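Local structure of DUF1955 domain-containing protein (Sulfolobus tokodaii, 1WY6) at residues M12-F17 and V27-E32; V61-G66 and N91-K96; N76-V81 and L110-R115; A97-V102 and L135-D140; T146-A151 and K157-A162. The protein is of unknown function, but its all-helical repeat architecture is consistent with a role as a scaffold for binding other molecules. All coordinates share one frame; numbering follows the deposited sequence.

Contact 1 (M12-F17 and V27-E32); sequences MDAKKF and VKIVLE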
# COMPACT_ATOMS: atom_id res chain seq x y z
N MET A 12 6.78 3.92 20.40
CA MET A 12 6.74 5.31 19.96
C MET A 12 8.17 5.76 19.69
O MET A 12 8.41 6.61 18.83
CB MET A 12 6.11 6.21 21.03
CG MET A 12 4.60 6.06 21.18
SD MET A 12 3.73 6.23 19.60
CE MET A 12 3.41 4.54 19.19
N ASP A 13 9.11 5.19 20.42
CA ASP A 13 10.51 5.53 20.24
C ASP A 13 10.97 4.99 18.90
O ASP A 13 11.69 5.66 18.15
CB ASP A 13 11.35 4.91 21.36
CG ASP A 13 12.81 5.28 21.25
OD1 ASP A 13 13.11 6.49 21.17
OD2 ASP A 13 13.65 4.36 21.25
N ALA A 14 10.54 3.77 18.59
CA ALA A 14 10.88 3.13 17.32
C ALA A 14 10.23 3.92 16.19
O ALA A 14 10.85 4.19 15.18
CB ALA A 14 10.40 1.67 17.31
N LYS A 15 8.97 4.32 16.40
CA LYS A 15 8.23 5.07 15.40
C LYS A 15 8.97 6.33 14.96
O LYS A 15 9.16 6.56 13.78
CB LYS A 15 6.84 5.44 15.92
CG LYS A 15 5.96 6.16 14.90
CD LYS A 15 4.64 6.61 15.51
CE LYS A 15 3.78 7.35 14.49
NZ LYS A 15 2.44 7.72 15.02
N LYS A 16 9.39 7.15 15.92
CA LYS A 16 10.10 8.38 15.60
C LYS A 16 11.35 8.13 14.74
O LYS A 16 11.59 8.84 13.77
CB LYS A 16 10.47 9.12 16.87
CG LYS A 16 10.86 10.58 16.64
CD LYS A 16 10.79 11.37 17.94
CE LYS A 16 11.59 10.70 19.04
NZ LYS A 16 11.43 11.37 20.36
N PHE A 17 12.15 7.13 15.11
CA PHE A 17 13.35 6.80 14.33
C PHE A 17 12.93 6.56 12.87
O PHE A 17 13.47 7.16 11.94
CB PHE A 17 14.02 5.52 14.85
CG PHE A 17 14.95 5.73 16.02
CD1 PHE A 17 15.94 6.70 15.97
CD2 PHE A 17 14.85 4.92 17.15
CE1 PHE A 17 16.83 6.87 17.04
CE2 PHE A 17 15.73 5.08 18.22
CZ PHE A 17 16.73 6.05 18.17
N VAL A 27 13.97 -0.39 13.65
CA VAL A 27 13.71 -1.82 13.44
C VAL A 27 14.26 -2.67 14.58
O VAL A 27 13.63 -3.65 15.00
CB VAL A 27 14.31 -2.30 12.09
CG1 VAL A 27 14.27 -3.82 12.00
CG2 VAL A 27 13.52 -1.69 10.95
N LYS A 28 15.42 -2.29 15.08
CA LYS A 28 16.06 -3.00 16.17
C LYS A 28 15.11 -2.98 17.36
O LYS A 28 14.85 -4.02 17.98
CB LYS A 28 17.39 -2.32 16.52
CG LYS A 28 18.14 -2.94 17.69
CD LYS A 28 19.42 -2.17 17.99
CE LYS A 28 20.13 -2.73 19.22
NZ LYS A 28 20.64 -4.11 19.00
N ILE A 29 14.58 -1.80 17.67
CA ILE A 29 13.63 -1.63 18.77
C ILE A 29 12.39 -2.51 18.53
O ILE A 29 11.94 -3.22 19.43
CB ILE A 29 13.15 -0.17 18.88
CG1 ILE A 29 14.35 0.77 19.04
CG2 ILE A 29 12.22 -0.01 20.07
CD1 ILE A 29 15.00 0.69 20.37
N VAL A 30 11.85 -2.45 17.32
CA VAL A 30 10.67 -3.25 16.99
C VAL A 30 10.90 -4.74 17.18
O VAL A 30 10.02 -5.45 17.68
CB VAL A 30 10.21 -2.99 15.52
CG1 VAL A 30 9.12 -3.98 15.14
CG2 VAL A 30 9.70 -1.57 15.38
N LEU A 31 12.06 -5.24 16.77
CA LEU A 31 12.37 -6.65 16.91
C LEU A 31 12.53 -7.04 18.38
O LEU A 31 12.38 -8.21 18.72
CB LEU A 31 13.64 -7.01 16.13
CG LEU A 31 13.55 -6.84 14.61
CD1 LEU A 31 14.85 -7.30 13.95
CD2 LEU A 31 12.38 -7.66 14.08
N GLU A 32 12.84 -6.07 19.23
CA GLU A 32 12.97 -6.34 20.66
C GLU A 32 11.57 -6.66 21.17
O GLU A 32 11.35 -7.68 21.81
CB GLU A 32 13.52 -5.11 21.40
CG GLU A 32 14.91 -4.67 20.99
CD GLU A 32 15.41 -3.47 21.79
OE1 GLU A 32 16.40 -2.83 21.36
OE2 GLU A 32 14.82 -3.18 22.86

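Contact 2 (V61-G66 and N91-K96); sequences VLDKIG and NEHVNK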
# COMPACT_ATOMS: atom_id res chain seq x y z
N VAL A 61 10.92 -0.02 5.44
CA VAL A 61 10.43 -0.50 6.72
C VAL A 61 9.68 -1.81 6.53
O VAL A 61 9.96 -2.79 7.23
CB VAL A 61 9.47 0.50 7.38
CG1 VAL A 61 8.87 -0.11 8.63
CG2 VAL A 61 10.21 1.79 7.72
N LEU A 62 8.74 -1.83 5.59
CA LEU A 62 7.95 -3.03 5.31
C LEU A 62 8.81 -4.24 4.92
O LEU A 62 8.52 -5.36 5.32
CB LEU A 62 6.92 -2.76 4.22
CG LEU A 62 5.73 -1.89 4.62
CD1 LEU A 62 4.82 -1.67 3.42
CD2 LEU A 62 4.97 -2.58 5.76
N ASP A 63 9.86 -3.99 4.14
CA ASP A 63 10.77 -5.05 3.71
C ASP A 63 11.45 -5.70 4.93
O ASP A 63 11.75 -6.89 4.93
CB ASP A 63 11.87 -4.48 2.81
CG ASP A 63 11.40 -4.24 1.39
OD1 ASP A 63 12.12 -3.51 0.67
OD2 ASP A 63 10.35 -4.77 0.98
N LYS A 64 11.68 -4.92 5.97
CA LYS A 64 12.35 -5.45 7.14
C LYS A 64 11.44 -6.04 8.20
O LYS A 64 11.72 -7.11 8.73
CB LYS A 64 13.22 -4.37 7.78
CG LYS A 64 14.53 -4.12 7.07
CD LYS A 64 15.25 -2.92 7.66
CE LYS A 64 16.72 -2.91 7.28
NZ LYS A 64 16.92 -3.18 5.84
N ILE A 65 10.32 -5.37 8.47
CA ILE A 65 9.43 -5.85 9.52
C ILE A 65 7.98 -6.15 9.14
O ILE A 65 7.19 -6.54 9.99
CB ILE A 65 9.44 -4.85 10.68
CG1 ILE A 65 8.88 -3.50 10.23
CG2 ILE A 65 10.88 -4.65 11.17
CD1 ILE A 65 8.85 -2.44 11.32
N GLY A 66 7.64 -5.98 7.87
CA GLY A 66 6.27 -6.24 7.46
C GLY A 66 5.76 -7.61 7.88
O GLY A 66 4.64 -7.75 8.35
N ASN A 91 4.99 -2.63 -6.28
CA ASN A 91 5.79 -3.65 -5.61
C ASN A 91 4.86 -4.59 -4.85
O ASN A 91 3.65 -4.37 -4.80
CB ASN A 91 6.78 -3.00 -4.64
CG ASN A 91 6.09 -2.21 -3.56
OD1 ASN A 91 5.16 -2.71 -2.93
ND2 ASN A 91 6.54 -0.98 -3.34
N GLU A 92 5.42 -5.64 -4.25
CA GLU A 92 4.61 -6.62 -3.53
C GLU A 92 3.78 -6.02 -2.40
O GLU A 92 2.68 -6.51 -2.13
CB GLU A 92 5.50 -7.73 -2.97
CG GLU A 92 6.45 -7.27 -1.88
CD GLU A 92 7.26 -8.41 -1.29
OE1 GLU A 92 8.11 -8.13 -0.42
OE2 GLU A 92 7.06 -9.58 -1.70
N HIS A 93 4.30 -4.98 -1.74
CA HIS A 93 3.58 -4.33 -0.65
C HIS A 93 2.34 -3.66 -1.22
O HIS A 93 1.24 -3.83 -0.70
CB HIS A 93 4.46 -3.29 0.05
CG HIS A 93 5.73 -3.86 0.61
ND1 HIS A 93 5.76 -5.00 1.38
CD2 HIS A 93 7.02 -3.46 0.48
CE1 HIS A 93 7.01 -5.29 1.70
NE2 HIS A 93 7.79 -4.37 1.17
N VAL A 94 2.51 -2.91 -2.30
CA VAL A 94 1.39 -2.23 -2.94
C VAL A 94 0.33 -3.22 -3.40
O VAL A 94 -0.85 -3.02 -3.15
CB VAL A 94 1.83 -1.41 -4.17
CG1 VAL A 94 0.60 -0.80 -4.85
CG2 VAL A 94 2.80 -0.31 -3.75
N ASN A 95 0.75 -4.30 -4.06
CA ASN A 95 -0.20 -5.29 -4.55
C ASN A 95 -0.97 -5.95 -3.41
O ASN A 95 -2.19 -6.05 -3.47
CB ASN A 95 0.50 -6.35 -5.40
CG ASN A 95 1.03 -5.80 -6.71
OD1 ASN A 95 0.44 -4.88 -7.29
ND2 ASN A 95 2.13 -6.36 -7.20
N LYS A 96 -0.26 -6.40 -2.38
CA LYS A 96 -0.92 -7.03 -1.24
C LYS A 96 -1.94 -6.07 -0.61
O LYS A 96 -3.02 -6.49 -0.23
CB LYS A 96 0.09 -7.47 -0.18
CG LYS A 96 0.98 -8.63 -0.61
CD LYS A 96 2.03 -8.93 0.44
CE LYS A 96 3.00 -10.01 -0.03
NZ LYS A 96 4.03 -10.31 1.00

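Contact 3 (N76-V81 and L110-R115); sequences NLKSVV and LEEIGR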
# COMPACT_ATOMS: atom_id res chain seq x y z
N ASN A 76 -6.18 1.33 7.11
CA ASN A 76 -5.61 2.44 6.36
C ASN A 76 -4.62 2.01 5.28
O ASN A 76 -3.68 2.75 4.97
CB ASN A 76 -4.90 3.41 7.31
CG ASN A 76 -3.79 2.74 8.14
OD1 ASN A 76 -3.03 3.42 8.84
ND2 ASN A 76 -3.71 1.42 8.08
N LEU A 77 -4.82 0.82 4.70
CA LEU A 77 -3.91 0.34 3.67
C LEU A 77 -3.90 1.18 2.40
O LEU A 77 -3.10 0.94 1.50
CB LEU A 77 -4.15 -1.14 3.36
CG LEU A 77 -3.81 -2.07 4.53
CD1 LEU A 77 -3.68 -3.49 4.01
CD2 LEU A 77 -2.49 -1.64 5.19
N LYS A 78 -4.77 2.17 2.33
CA LYS A 78 -4.77 3.05 1.17
C LYS A 78 -3.45 3.82 1.23
O LYS A 78 -2.94 4.30 0.21
CB LYS A 78 -5.94 4.03 1.21
CG LYS A 78 -5.98 4.94 -0.01
CD LYS A 78 -6.94 6.12 0.17
CE LYS A 78 -6.82 7.10 -0.99
NZ LYS A 78 -7.70 8.29 -0.83
N SER A 79 -2.89 3.94 2.43
CA SER A 79 -1.62 4.65 2.65
C SER A 79 -0.48 3.95 1.89
O SER A 79 0.46 4.60 1.42
CB SER A 79 -1.27 4.68 4.14
OG SER A 79 -2.32 5.23 4.92
N VAL A 80 -0.55 2.63 1.81
CA VAL A 80 0.49 1.87 1.13
C VAL A 80 0.39 2.06 -0.39
O VAL A 80 1.40 2.23 -1.06
CB VAL A 80 0.41 0.37 1.49
CG1 VAL A 80 1.40 -0.43 0.63
CG2 VAL A 80 0.73 0.19 2.96
N VAL A 81 -0.83 2.04 -0.91
CA VAL A 81 -1.05 2.24 -2.33
C VAL A 81 -0.62 3.66 -2.72
O VAL A 81 -0.02 3.88 -3.78
CB VAL A 81 -2.53 2.06 -2.70
CG1 VAL A 81 -2.70 2.15 -4.21
CG2 VAL A 81 -3.04 0.73 -2.16
N LEU A 110 -10.36 2.48 -3.08
CA LEU A 110 -9.90 2.15 -4.43
C LEU A 110 -10.32 3.21 -5.46
O LEU A 110 -9.56 3.53 -6.38
CB LEU A 110 -10.42 0.77 -4.85
CG LEU A 110 -9.87 -0.40 -4.04
CD1 LEU A 110 -10.62 -1.68 -4.38
CD2 LEU A 110 -8.37 -0.55 -4.33
N GLU A 111 -11.53 3.74 -5.32
CA GLU A 111 -12.02 4.77 -6.25
C GLU A 111 -11.27 6.08 -6.08
O GLU A 111 -10.97 6.78 -7.05
CB GLU A 111 -13.52 5.03 -6.06
CG GLU A 111 -14.38 3.83 -6.37
CD GLU A 111 -15.82 4.23 -6.62
OE1 GLU A 111 -16.70 3.34 -6.62
OE2 GLU A 111 -16.07 5.44 -6.83
N GLU A 112 -10.97 6.43 -4.83
CA GLU A 112 -10.20 7.64 -4.54
C GLU A 112 -8.84 7.55 -5.26
O GLU A 112 -8.42 8.49 -5.93
CB GLU A 112 -10.02 7.78 -3.03
CG GLU A 112 -11.31 8.15 -2.32
CD GLU A 112 -11.29 7.82 -0.83
OE1 GLU A 112 -10.18 7.69 -0.27
OE2 GLU A 112 -12.38 7.70 -0.23
N ILE A 113 -8.17 6.42 -5.12
CA ILE A 113 -6.88 6.22 -5.79
C ILE A 113 -7.09 6.36 -7.31
O ILE A 113 -6.29 6.99 -8.01
CB ILE A 113 -6.30 4.82 -5.52
CG1 ILE A 113 -5.79 4.73 -4.08
CG2 ILE A 113 -5.17 4.52 -6.49
CD1 ILE A 113 -4.57 5.61 -3.81
N GLY A 114 -8.16 5.76 -7.80
CA GLY A 114 -8.46 5.81 -9.22
C GLY A 114 -8.58 7.22 -9.77
O GLY A 114 -8.04 7.52 -10.83
N ARG A 115 -9.30 8.08 -9.06
CA ARG A 115 -9.49 9.47 -9.50
C ARG A 115 -8.17 10.23 -9.43
O ARG A 115 -7.82 10.98 -10.34
CB ARG A 115 -10.52 10.17 -8.62
CG ARG A 115 -11.86 9.47 -8.57
CD ARG A 115 -12.90 10.29 -7.80
NE ARG A 115 -14.03 9.46 -7.39
CZ ARG A 115 -14.13 8.86 -6.20
NH1 ARG A 115 -13.17 9.01 -5.30
NH2 ARG A 115 -15.18 8.11 -5.92

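Contact 4 (A97-V102 and L135-D140); sequences ALDILV and LRRVGD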
# COMPACT_ATOMS: atom_id res chain seq x y z
N ALA A 97 -1.58 -4.79 -0.52
CA ALA A 97 -2.46 -3.76 0.05
C ALA A 97 -3.72 -3.64 -0.81
O ALA A 97 -4.82 -3.48 -0.30
CB ALA A 97 -1.74 -2.43 0.10
N LEU A 98 -3.53 -3.71 -2.13
CA LEU A 98 -4.65 -3.65 -3.06
C LEU A 98 -5.57 -4.85 -2.84
O LEU A 98 -6.78 -4.69 -2.72
CB LEU A 98 -4.14 -3.65 -4.51
CG LEU A 98 -3.61 -2.33 -5.09
CD1 LEU A 98 -2.93 -2.60 -6.43
CD2 LEU A 98 -4.77 -1.35 -5.26
N ASP A 99 -4.99 -6.05 -2.79
CA ASP A 99 -5.77 -7.26 -2.60
C ASP A 99 -6.55 -7.20 -1.30
O ASP A 99 -7.72 -7.58 -1.26
CB ASP A 99 -4.87 -8.51 -2.62
CG ASP A 99 -4.19 -8.73 -3.97
OD1 ASP A 99 -4.68 -8.20 -4.99
OD2 ASP A 99 -3.16 -9.43 -4.02
N ILE A 100 -5.90 -6.71 -0.24
CA ILE A 100 -6.58 -6.59 1.05
C ILE A 100 -7.69 -5.55 0.99
O ILE A 100 -8.76 -5.74 1.58
CB ILE A 100 -5.57 -6.23 2.17
CG1 ILE A 100 -4.65 -7.43 2.43
CG2 ILE A 100 -6.31 -5.85 3.43
CD1 ILE A 100 -3.43 -7.09 3.25
N LEU A 101 -7.46 -4.45 0.28
CA LEU A 101 -8.50 -3.42 0.15
C LEU A 101 -9.73 -4.01 -0.54
O LEU A 101 -10.85 -3.76 -0.13
CB LEU A 101 -7.99 -2.21 -0.63
CG LEU A 101 -6.95 -1.33 0.06
CD1 LEU A 101 -6.54 -0.20 -0.84
CD2 LEU A 101 -7.51 -0.80 1.37
N VAL A 102 -9.51 -4.81 -1.58
CA VAL A 102 -10.62 -5.44 -2.30
C VAL A 102 -11.39 -6.37 -1.37
O VAL A 102 -12.62 -6.35 -1.32
CB VAL A 102 -10.12 -6.28 -3.50
CG1 VAL A 102 -11.31 -6.91 -4.22
CG2 VAL A 102 -9.33 -5.41 -4.48
N LEU A 135 -10.14 -2.27 -9.14
CA LEU A 135 -11.43 -1.61 -9.20
C LEU A 135 -12.49 -2.53 -9.80
O LEU A 135 -13.59 -2.66 -9.27
CB LEU A 135 -11.33 -0.32 -10.03
CG LEU A 135 -10.69 0.88 -9.31
CD1 LEU A 135 -10.36 1.98 -10.31
CD2 LEU A 135 -11.64 1.39 -8.22
N ARG A 136 -12.16 -3.17 -10.91
CA ARG A 136 -13.10 -4.06 -11.56
C ARG A 136 -13.54 -5.14 -10.56
O ARG A 136 -14.68 -5.62 -10.62
CB ARG A 136 -12.46 -4.68 -12.81
CG ARG A 136 -13.44 -5.19 -13.84
CD ARG A 136 -12.76 -5.38 -15.18
NE ARG A 136 -12.60 -4.11 -15.89
CZ ARG A 136 -11.60 -3.85 -16.73
NH1 ARG A 136 -11.54 -2.67 -17.34
NH2 ARG A 136 -10.65 -4.74 -16.95
N ARG A 137 -12.65 -5.49 -9.64
CA ARG A 137 -12.95 -6.49 -8.62
C ARG A 137 -13.96 -6.00 -7.58
O ARG A 137 -14.55 -6.81 -6.86
CB ARG A 137 -11.68 -6.96 -7.90
CG ARG A 137 -10.77 -7.88 -8.72
CD ARG A 137 -9.62 -8.41 -7.86
NE ARG A 137 -10.11 -9.24 -6.75
CZ ARG A 137 -9.39 -9.56 -5.67
NH1 ARG A 137 -8.14 -9.13 -5.54
NH2 ARG A 137 -9.92 -10.31 -4.71
N VAL A 138 -14.15 -4.68 -7.48
CA VAL A 138 -15.13 -4.14 -6.52
C VAL A 138 -16.39 -3.64 -7.22
O VAL A 138 -17.25 -3.00 -6.60
CB VAL A 138 -14.54 -2.99 -5.64
CG1 VAL A 138 -13.64 -3.57 -4.56
CG2 VAL A 138 -13.76 -2.00 -6.49
N GLY A 139 -16.51 -3.93 -8.52
CA GLY A 139 -17.69 -3.53 -9.27
C GLY A 139 -17.64 -2.20 -9.98
O GLY A 139 -18.67 -1.73 -10.48
N ASP A 140 -16.46 -1.59 -10.05
CA ASP A 140 -16.31 -0.29 -10.71
C ASP A 140 -15.73 -0.42 -12.12
O ASP A 140 -14.58 -0.06 -12.36
CB ASP A 140 -15.39 0.61 -9.88
CG ASP A 140 -15.40 2.05 -10.36
OD1 ASP A 140 -15.81 2.29 -11.52
OD2 ASP A 140 -15.00 2.94 -9.59

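Contact 5 (T146-A151 and K157-A162); sequences TLLIEA and KEACNA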
# COMPACT_ATOMS: atom_id res chain seq x y z
N THR A 146 -11.74 3.25 -17.84
CA THR A 146 -11.10 4.54 -18.07
C THR A 146 -9.59 4.43 -17.88
O THR A 146 -8.83 5.00 -18.66
CB THR A 146 -11.66 5.59 -17.10
OG1 THR A 146 -13.07 5.73 -17.32
CG2 THR A 146 -10.98 6.95 -17.31
N LEU A 147 -9.18 3.69 -16.86
CA LEU A 147 -7.76 3.49 -16.55
C LEU A 147 -7.06 2.61 -17.59
O LEU A 147 -5.98 2.95 -18.06
CB LEU A 147 -7.60 2.88 -15.15
CG LEU A 147 -7.95 3.82 -13.98
CD1 LEU A 147 -7.82 3.10 -12.64
CD2 LEU A 147 -7.00 5.01 -14.02
N LEU A 148 -7.68 1.49 -17.94
CA LEU A 148 -7.09 0.60 -18.94
C LEU A 148 -6.97 1.33 -20.27
O LEU A 148 -6.06 1.06 -21.05
CB LEU A 148 -7.93 -0.67 -19.12
CG LEU A 148 -7.78 -1.72 -18.01
CD1 LEU A 148 -8.66 -2.93 -18.32
CD2 LEU A 148 -6.32 -2.12 -17.88
N ILE A 149 -7.89 2.25 -20.54
CA ILE A 149 -7.85 3.02 -21.77
C ILE A 149 -6.62 3.92 -21.71
O ILE A 149 -5.87 4.03 -22.68
CB ILE A 149 -9.13 3.89 -21.95
CG1 ILE A 149 -10.30 2.99 -22.36
CG2 ILE A 149 -8.90 4.96 -23.00
CD1 ILE A 149 -11.63 3.71 -22.47
N GLU A 150 -6.40 4.55 -20.56
CA GLU A 150 -5.24 5.42 -20.37
C GLU A 150 -3.94 4.61 -20.45
O GLU A 150 -2.95 5.08 -21.00
CB GLU A 150 -5.31 6.14 -19.02
CG GLU A 150 -4.09 7.01 -18.74
CD GLU A 150 -3.94 8.17 -19.73
OE1 GLU A 150 -2.81 8.70 -19.84
OE2 GLU A 150 -4.94 8.55 -20.38
N ALA A 151 -3.95 3.40 -19.90
CA ALA A 151 -2.77 2.53 -19.94
C ALA A 151 -2.45 2.14 -21.38
O ALA A 151 -1.30 2.02 -21.78
CB ALA A 151 -3.01 1.28 -19.10
N LYS A 157 0.41 -2.84 -23.93
CA LYS A 157 -0.17 -3.84 -24.83
C LYS A 157 -1.39 -4.59 -24.33
O LYS A 157 -2.47 -4.50 -24.91
CB LYS A 157 0.89 -4.87 -25.20
CG LYS A 157 2.08 -4.32 -25.96
CD LYS A 157 1.68 -3.84 -27.34
CE LYS A 157 2.92 -3.49 -28.13
NZ LYS A 157 3.74 -2.48 -27.41
N GLU A 158 -1.20 -5.38 -23.27
CA GLU A 158 -2.29 -6.18 -22.72
C GLU A 158 -3.49 -5.31 -22.37
O GLU A 158 -4.63 -5.75 -22.47
CB GLU A 158 -1.81 -6.95 -21.48
CG GLU A 158 -2.78 -8.04 -20.97
CD GLU A 158 -2.92 -9.24 -21.92
OE1 GLU A 158 -3.64 -10.19 -21.55
OE2 GLU A 158 -2.33 -9.25 -23.02
N ALA A 159 -3.23 -4.07 -21.96
CA ALA A 159 -4.30 -3.14 -21.61
C ALA A 159 -5.10 -2.80 -22.87
O ALA A 159 -6.33 -2.72 -22.83
CB ALA A 159 -3.72 -1.87 -21.00
N CYS A 160 -4.39 -2.60 -23.98
CA CYS A 160 -5.03 -2.31 -25.25
C CYS A 160 -5.86 -3.53 -25.67
O CYS A 160 -7.00 -3.39 -26.12
CB CYS A 160 -3.99 -2.01 -26.34
SG CYS A 160 -3.22 -0.35 -26.30
N ASN A 161 -5.31 -4.72 -25.52
CA ASN A 161 -6.06 -5.92 -25.88
C ASN A 161 -7.30 -6.09 -25.02
O ASN A 161 -8.33 -6.58 -25.50
CB ASN A 161 -5.19 -7.17 -25.78
CG ASN A 161 -4.33 -7.37 -27.00
OD1 ASN A 161 -3.41 -6.60 -27.27
ND2 ASN A 161 -4.63 -8.42 -27.77
N ALA A 162 -7.22 -5.68 -23.76
CA ALA A 162 -8.37 -5.78 -22.86
C ALA A 162 -9.43 -4.74 -23.25
O ALA A 162 -10.63 -5.02 -23.23
CB ALA A 162 -7.93 -5.58 -21.42

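Contact 1 (M12-F17 and V27-E32)
On Ile-29 the first torsion (chi1 -56°) sets CG2 anti to the backbone N and CG1 anti to the carbonyl carbon, and Ala-14 of the facing helix packs against the CB-CG2 side of this branch. The methyl of Ala-14 lies 3.7 Å from Ile-29 CB and equally near CG2, while Val-30 brings its CG2 to 3.8 Å from Ala-14 CB. One methyl carbon is thus touched by two consecutive residues of helix 23-36. The small residue lets the backbones come close, with 5.7 Å between Ala-14 CA and Ile-29 CA. These are neighbouring helices of a helical repeat protein, forming an antiparallel hairpin: their short axes approach to 8.5 Å at 154° between chain directions. Asp-13 holds CG anti to its backbone N (chi1 -178°), which brings the carboxylate nearer the other helix, where OD2 stands 4.0 Å from Ile-29 CD1. The two side chains lie nearly perpendicular there, in simple van der Waals contact. Val-30 also reaches beyond the pair, touching Phe-45 of helix 44-52 and Ile-65 of helix 55-65, and Lys-15 NZ is hydrogen-bonded to Asn-48 OD1.

Contact 2 (V61-G66 and N91-K96)
A histidine-carboxylate pair links helix 55-65 to the first turn of helix 92-103, with His-93 reaching across to Leu-62 and Asp-63. His-93 NE2 donates to Asp-63 OD2 over 2.6 Å, with an N-H...O angle of 158°. The acceptor lies close to the imidazole plane, but the ring meets the carboxylate from above its plane, the two planes being 42° apart. Leu-62 packs against one face of the ring: its CB sits over the centre, 3.6 Å from the centroid, a CH-pi contact, and CD1 continues the cover to 3.7 Å from His-93 CG. Glu-92 CG lies toward the rim of the opposite face. The carboxylate of Glu-92 is near as well, its OE1 4.3 Å from Asp-63 OD2, so that two like charges stand close together. At the helix start Asn-91 is the N-cap, its OD1 accepting from Val-94 N at 2.7 Å. The short axes run 85° apart and approach only to 11.5 Å, and the His-93 side chain spans much of the gap. Such a ring, bonded at its edge and covered on its faces, is a polar interhelical bridge between non-consecutive helices of an all-helical repeat fold.

Contact 3 (N76-V81 and L110-R115)
The start of helix 78-86 faces the middle of helix 107-117 at a wide backbone spacing, Lys-78 CA lying 7.6 Å from Leu-110 CA and Val-81 CA 7.9 Å from Ile-113 CA, and side chains bridge the gap. Lys-78 does so at full stretch: CG is anti to the backbone N (chi1 -179°) and the chain stays extended to the amine. Its NZ forms a hydrogen-bonded salt bridge with Glu-112 OE1, only 2.6 Å away, using the anti lone pair of that oxygen. Lysine and glutamate meet roughly square to one another, and NZ also lies 3.2 Å from Glu-112 CB. The aliphatic part of the lysine slides past Ile-113 in the opposite direction, with CE 3.9 Å from Ile-113 CD1. That methyl is shared with Val-81, whose CG1 approaches it to 4.0 Å. Charge therefore lies on the partly exposed side, and the buried side is hydrocarbon. A second bond orders the start of helix 78-86, where Ser-79 OG donates to Asn-76 O at 2.8 Å, in the carbonyl plane, beside the donation from Ser-79 N to the same oxygen. Helix 92-103 lies against both helices, Val-80 touching Ala-97 and Leu-110 packing on Leu-98, while Leu-77, just before helix 78-86, meets Ile-100 and Leu-101; Ile-113 carries the apolar layer onward to Ile-131 of helix 125-137.

Contact 4 (A97-V102 and L135-D140)
This surface contact joins helix 92-103 to the C-terminal end of helix 125-137, where a Schellman motif closes the helix, and its main pair is Val-102 against one face of the Arg-137 guanidinium. Val-102 CG1 lies over the centre of that face, 3.6 Å from Arg-137 CZ, the valine standing almost at right angles to the arginine chain. The arginine is bent at its third torsion (chi3 63°), which lays the guanidinium over the valine. Arg-137 CB touches the same methyl, Val-102 CG1, at 3.7 Å. Asp-99 stands at the edge, near the guanidinium plane: its OD1 is 3.6 Å from Arg-137 NH1, a long salt bridge, with the carboxylate turned 56° against the guanidinium. The attraction is thus probably weaker than that of a close ion pair, and the apolar face contact does much of the touching. Val-138 CG1 also comes to 4.1 Å from Val-102 CG1, and Val-138 packs on Arg-107 and Leu-110 of helix 107-117. In the turn, Gly-139 takes a positive phi (92°) as the C-prime residue, its N bonded to Arg-136 O at 3.3 Å; the companion bond from Asp-140 N to Leu-135 O is less certain. Asp-140 then N-caps the following helix through OD1. The whole is a surface bridge between non-consecutive helices of the repeat array, alongside helix 107-117 and made at the Schellman end of helix 125-137.

Contact 5 (T146-A151 and K157-A162)
Apolar packing of Leu-148 and Ala-151 against Ala-159 and Ala-162 joins the last two helices of this helical repeat protein, 141-153 and 157-164, into a hairpin. The short axes approach to 8.1 Å with 130° between chain directions, and Leu-148 CA is 5.4 Å from Ala-159 CA, a spacing that the small alanine allows. Among side chains, Leu-148 spreads its two methyls over successive turns: CD2 lies 4.1 Å from Ala-159 CB, and CD1 is at the same distance from Ala-162 CB. Its CG is anti to the carbonyl carbon (chi1 -76°), which places the two methyls against Ala-159 and Ala-162. Ala-151 CB meets the methyl of Ala-159, CB, at 3.7 Å. A covalent tie adds to this packing, since Cys-160, whose CB points away from 146-151, forms a disulfide with Cys-152 just beyond that segment. The remaining contact is with the backbone, Ala-159 CB lying 3.8 Å from Leu-148 O.

Overall arrangement
The five contacts run along one elongated array of helices, contact 1 near its N-terminal end and contact 5 near its C-terminal end, with centres 42 Å apart. Those two join consecutive helices and rely on alanine-centred apolar packing, contact 5 being the more buried. Contacts 2, 3 and 4 bridge helices further apart in sequence and add polar or charged pairs to the apolar packing: a short histidine-aspartate bond, a close salt bridge, and a long ion pair at the surface. Contacts 2 and 4 share helix 92-103. Contact 3 alternates along the chain with both, touching contact 2 through Val-80 with His-93 O and contact 4 through Leu-110 with Val-138. Val-27 against Ile-65 connects contact 1 to contact 2.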